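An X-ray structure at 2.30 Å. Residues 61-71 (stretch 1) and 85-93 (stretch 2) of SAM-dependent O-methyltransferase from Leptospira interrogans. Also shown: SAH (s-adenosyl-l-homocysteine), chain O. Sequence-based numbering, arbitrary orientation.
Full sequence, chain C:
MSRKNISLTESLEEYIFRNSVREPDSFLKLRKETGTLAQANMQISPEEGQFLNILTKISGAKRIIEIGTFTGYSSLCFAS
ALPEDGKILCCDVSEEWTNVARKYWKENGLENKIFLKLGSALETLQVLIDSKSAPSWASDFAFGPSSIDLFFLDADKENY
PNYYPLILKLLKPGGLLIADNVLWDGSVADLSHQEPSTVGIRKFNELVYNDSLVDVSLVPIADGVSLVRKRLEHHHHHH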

# COMPACT_ATOMS: atom_id res chain seq x y z
N ALA C 61 9.45 -6.26 -6.40
CA ALA C 61 9.67 -7.67 -6.03
C ALA C 61 9.84 -8.62 -7.23
O ALA C 61 9.11 -8.52 -8.22
N LYS C 62 10.81 -9.52 -7.11
CA LYS C 62 11.02 -10.57 -8.12
C LYS C 62 10.96 -11.97 -7.51
O LYS C 62 10.78 -12.95 -8.23
N ARG C 63 11.11 -12.05 -6.19
CA ARG C 63 10.98 -13.33 -5.49
C ARG C 63 10.01 -13.22 -4.34
O ARG C 63 10.29 -12.54 -3.35
N ILE C 64 8.87 -13.89 -4.48
CA ILE C 64 7.80 -13.84 -3.49
C ILE C 64 7.58 -15.21 -2.84
O ILE C 64 7.68 -16.23 -3.51
N ILE C 65 7.28 -15.22 -1.54
CA ILE C 65 6.78 -16.44 -0.90
C ILE C 65 5.41 -16.19 -0.28
O ILE C 65 5.25 -15.29 0.54
N GLU C 66 4.44 -16.99 -0.69
CA GLU C 66 3.11 -16.97 -0.10
C GLU C 66 2.97 -18.14 0.87
O GLU C 66 3.14 -19.30 0.49
N ILE C 67 2.67 -17.81 2.13
CA ILE C 67 2.44 -18.80 3.17
C ILE C 67 0.92 -18.94 3.36
O ILE C 67 0.29 -18.13 4.06
N GLY C 68 0.35 -19.96 2.73
CA GLY C 68 -1.09 -20.16 2.75
C GLY C 68 -1.71 -19.74 1.44
O GLY C 68 -1.90 -18.54 1.17
N THR C 69 -2.04 -20.74 0.63
CA THR C 69 -2.45 -20.53 -0.76
C THR C 69 -3.92 -20.81 -1.04
O THR C 69 -4.54 -20.10 -1.84
N PHE C 70 -4.48 -21.85 -0.40
CA PHE C 70 -5.90 -22.20 -0.56
C PHE C 70 -6.21 -22.41 -2.04
O PHE C 70 -5.40 -23.03 -2.75
N THR C 71 -7.33 -21.88 -2.53
CA THR C 71 -7.73 -22.09 -3.93
C THR C 71 -7.03 -21.15 -4.93
O THR C 71 -7.30 -21.19 -6.13
N ASP C 85 10.32 -12.08 -15.48
CA ASP C 85 11.38 -12.82 -14.78
C ASP C 85 11.15 -12.92 -13.26
O ASP C 85 12.06 -13.28 -12.51
N GLY C 86 9.93 -12.61 -12.82
CA GLY C 86 9.59 -12.66 -11.41
C GLY C 86 8.96 -14.00 -11.08
O GLY C 86 8.25 -14.58 -11.92
N LYS C 87 9.21 -14.49 -9.87
CA LYS C 87 8.72 -15.81 -9.46
C LYS C 87 8.13 -15.83 -8.04
O LYS C 87 8.56 -15.08 -7.18
N ILE C 88 7.15 -16.71 -7.82
CA ILE C 88 6.52 -16.89 -6.50
C ILE C 88 6.53 -18.35 -6.04
O ILE C 88 6.17 -19.25 -6.80
N LEU C 89 6.95 -18.58 -4.80
CA LEU C 89 6.77 -19.87 -4.14
C LEU C 89 5.53 -19.85 -3.23
O LEU C 89 5.39 -18.97 -2.38
N CYS C 90 4.66 -20.83 -3.43
CA CYS C 90 3.45 -21.01 -2.64
C CYS C 90 3.57 -22.19 -1.70
O CYS C 90 3.94 -23.29 -2.11
N CYS C 91 3.25 -21.96 -0.43
CA CYS C 91 3.32 -22.99 0.61
C CYS C 91 1.92 -23.24 1.14
O CYS C 91 1.24 -22.31 1.59
N ASP C 92 1.50 -24.50 1.08
CA ASP C 92 0.19 -24.90 1.56
C ASP C 92 0.25 -26.36 1.98
O ASP C 92 1.06 -27.13 1.45
N VAL C 93 -0.59 -26.73 2.94
CA VAL C 93 -0.70 -28.11 3.39
C VAL C 93 -1.64 -28.95 2.54
O VAL C 93 -1.63 -30.18 2.64

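Side-chain packing between two parallel strands, 63-67 and 87-92, in the SAM-dependent O-methyltransferase with bound SAH. At the N-terminal edge, Lys-62 (chi1 m, the rest of the chain t) leaves its backbone sideways but extends far enough for NZ to form a salt bridge with Asp-85 OD2 at 2.8 Å; Asp-85 is p. Water 1 closes the same pair from the other oxygen, accepting from Lys-62 NZ (2.7 Å) and donating to Asp-85 OD1 (2.8 Å).

At the C-terminal end, Asp-92 (t) points toward stretch 1, and its OD2 collects two backbone amides, Thr-69 N at 2.7 Å and Phe-70 N at 2.8 Å, fixing the turn that follows the first strand. The same carboxylate holds the ribose: SAH O3' donates to Asp-92 OD2 and SAH O2' to Asp-92 OD1, both at 3.1 Å. Beside it, SAH N donates to Gly-68 O (3.0 Å). Gly-68 has backbone angles that call for glycine, and a CB there would also be crowded by SAH O4'. Phe-70 (t) points away from stretch 2, its ring lying oblique to SAH O3'.

Arg-63 (chi1 and chi2 m, chi3 t) curls back so that NH1 donates to Asp-85 O (3.1 Å) and to its neighbour's carbonyl, Lys-62 O (2.9 Å). Water 2 accepts from Arg-63 NH2 and donates to Asp-85 O, each at 3.0 Å. Lys-87 (chi1 m, then t throughout) lays its aliphatic chain over one guanidinium face, with CD 3.7 Å from Arg-63 CZ. The like charges stay close, Arg-63 NH2 to Lys-87 NZ being 4.1 Å, but Lys-87 NZ is hydrogen-bonded elsewhere in the structure.

Between these ends, the backbone ladder brings paired side chains onto the same face of the sheet. Ile-65 (m, t) shares the Arg-63 face with Leu-89 (t, p) and Cys-91 (m): Ile-65 CG1 lies 4.2 Å from Leu-89 CB, and Ile-65 CG2 packs 3.9 Å from Cys-91 SG. Ile-67 (m, t) is on this face too, but its side chain makes no close contact with stretch 2.

On the other face, Ile-64 (m, t) meets Ile-88 (t, t), with Ile-64 CG2 to Ile-88 CD1 at 3.8 Å; that same Ile-88 CD1 reaches Glu-66 CB at 4.0 Å. Glu-66 (t, t) is buried, yet its carboxylate is satisfied: OE1 accepts from Thr-69 OG1 (2.8 Å), and OE2 is bonded elsewhere in the structure. Thr-69 (m) points toward stretch 2, bringing OG1 to 3.2 Å from Cys-90 CB. Cys-90 (m) places SG 3.9 Å from Glu-66 OE1.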

# COMPACT_ATOMS: atom_id res chain seq x y z
CB ALA C 61 8.54 -8.17 -5.12
CB LYS C 62 12.34 -10.38 -8.87
CG LYS C 62 12.39 -9.09 -9.67
CD LYS C 62 13.45 -9.12 -10.76
CE LYS C 62 13.28 -7.89 -11.65
NZ LYS C 62 14.11 -7.96 -12.89
CB ARG C 63 12.35 -13.83 -4.99
CG ARG C 63 13.35 -14.20 -6.10
CD ARG C 63 12.81 -15.29 -7.03
NE ARG C 63 13.78 -15.65 -8.07
CZ ARG C 63 13.80 -15.13 -9.29
NH1 ARG C 63 12.90 -14.23 -9.68
NH2 ARG C 63 14.74 -15.52 -10.15
CB ILE C 64 6.46 -13.35 -4.13
CG1 ILE C 64 6.63 -11.93 -4.71
CG2 ILE C 64 5.31 -13.41 -3.12
CD1 ILE C 64 5.41 -11.41 -5.43
CB ILE C 65 7.74 -17.02 0.17
CG1 ILE C 65 9.08 -17.41 -0.46
CG2 ILE C 65 7.10 -18.23 0.87
CD1 ILE C 65 10.12 -17.86 0.56
CB GLU C 66 2.04 -17.04 -1.20
CG GLU C 66 0.62 -17.23 -0.67
CD GLU C 66 -0.42 -17.10 -1.76
OE1 GLU C 66 -0.87 -18.15 -2.30
OE2 GLU C 66 -0.76 -15.96 -2.09
CB ILE C 67 3.10 -18.41 4.52
CG1 ILE C 67 4.59 -18.06 4.35
CG2 ILE C 67 2.95 -19.54 5.55
CD1 ILE C 67 5.12 -17.16 5.43
CB THR C 69 -1.54 -21.34 -1.71
OG1 THR C 69 -0.24 -20.76 -1.65
CG2 THR C 69 -2.03 -21.31 -3.15
CB PHE C 70 -6.78 -21.14 0.12
CG PHE C 70 -8.24 -21.53 0.27
CD1 PHE C 70 -8.61 -22.84 0.59
CD2 PHE C 70 -9.23 -20.57 0.12
CE1 PHE C 70 -9.95 -23.18 0.74
CE2 PHE C 70 -10.58 -20.91 0.27
CZ PHE C 70 -10.94 -22.21 0.57
CB THR C 71 -9.26 -22.03 -4.12
OG1 THR C 71 -9.77 -20.82 -3.54
CG2 THR C 71 -9.93 -23.23 -3.45
CB ASP C 85 12.75 -12.20 -15.08
CG ASP C 85 12.88 -10.76 -14.58
OD1 ASP C 85 11.84 -10.09 -14.39
OD2 ASP C 85 14.02 -10.30 -14.39
CB LYS C 87 9.85 -16.83 -9.58
CG LYS C 87 10.35 -17.02 -11.01
CD LYS C 87 11.74 -17.62 -11.04
CE LYS C 87 12.28 -17.64 -12.46
NZ LYS C 87 13.46 -18.55 -12.56
CB ILE C 88 5.06 -16.29 -6.46
CG1 ILE C 88 4.37 -16.58 -5.11
CG2 ILE C 88 4.22 -16.78 -7.63
CD1 ILE C 88 3.02 -15.89 -4.92
CB LEU C 89 8.01 -20.27 -3.32
CG LEU C 89 7.90 -21.48 -2.38
CD1 LEU C 89 7.68 -22.77 -3.14
CD2 LEU C 89 9.14 -21.61 -1.51
CB CYS C 90 2.25 -21.24 -3.57
SG CYS C 90 1.84 -19.82 -4.56
CB CYS C 91 4.18 -22.52 1.79
SG CYS C 91 5.81 -21.93 1.36
CB ASP C 92 -0.87 -24.70 0.48
CG ASP C 92 -2.27 -24.48 1.05
OD1 ASP C 92 -2.94 -25.47 1.41
OD2 ASP C 92 -2.71 -23.32 1.12
CB VAL C 93 -1.19 -28.19 4.86
CG1 VAL C 93 -0.09 -27.75 5.81
CG2 VAL C 93 -2.47 -27.37 5.07
N SAH O . -4.21 -16.85 0.18
CA SAH O . -5.49 -17.60 0.02
CB SAH O . -6.16 -17.79 1.38
CG SAH O . -5.35 -18.65 2.36
SD SAH O . -6.47 -19.59 3.42
C SAH O . -6.46 -16.97 -0.99
O SAH O . -7.51 -17.54 -1.32
OXT SAH O . -6.23 -15.88 -1.52
C5' SAH O . -5.15 -20.42 4.33
C4' SAH O . -4.53 -21.63 3.63
O4' SAH O . -3.36 -22.01 4.34
C3' SAH O . -5.45 -22.84 3.61
O3' SAH O . -5.56 -23.30 2.28
C2' SAH O . -4.76 -23.91 4.45
O2' SAH O . -4.85 -25.17 3.82
C1' SAH O . -3.32 -23.41 4.50
N9 SAH O . -2.61 -23.79 5.75
C8 SAH O . -3.12 -24.02 7.00
N7 SAH O . -2.10 -24.35 7.83
C5 SAH O . -0.94 -24.33 7.13
C6 SAH O . 0.39 -24.58 7.47
N6 SAH O . 0.72 -24.93 8.71
N1 SAH O . 1.37 -24.49 6.51
C2 SAH O . 1.05 -24.13 5.21
N3 SAH O . -0.27 -23.88 4.87
C4 SAH O . -1.25 -23.98 5.82
O HOH W 1 12.27 -7.39 -14.79
O HOH W 2 14.77 -14.39 -12.96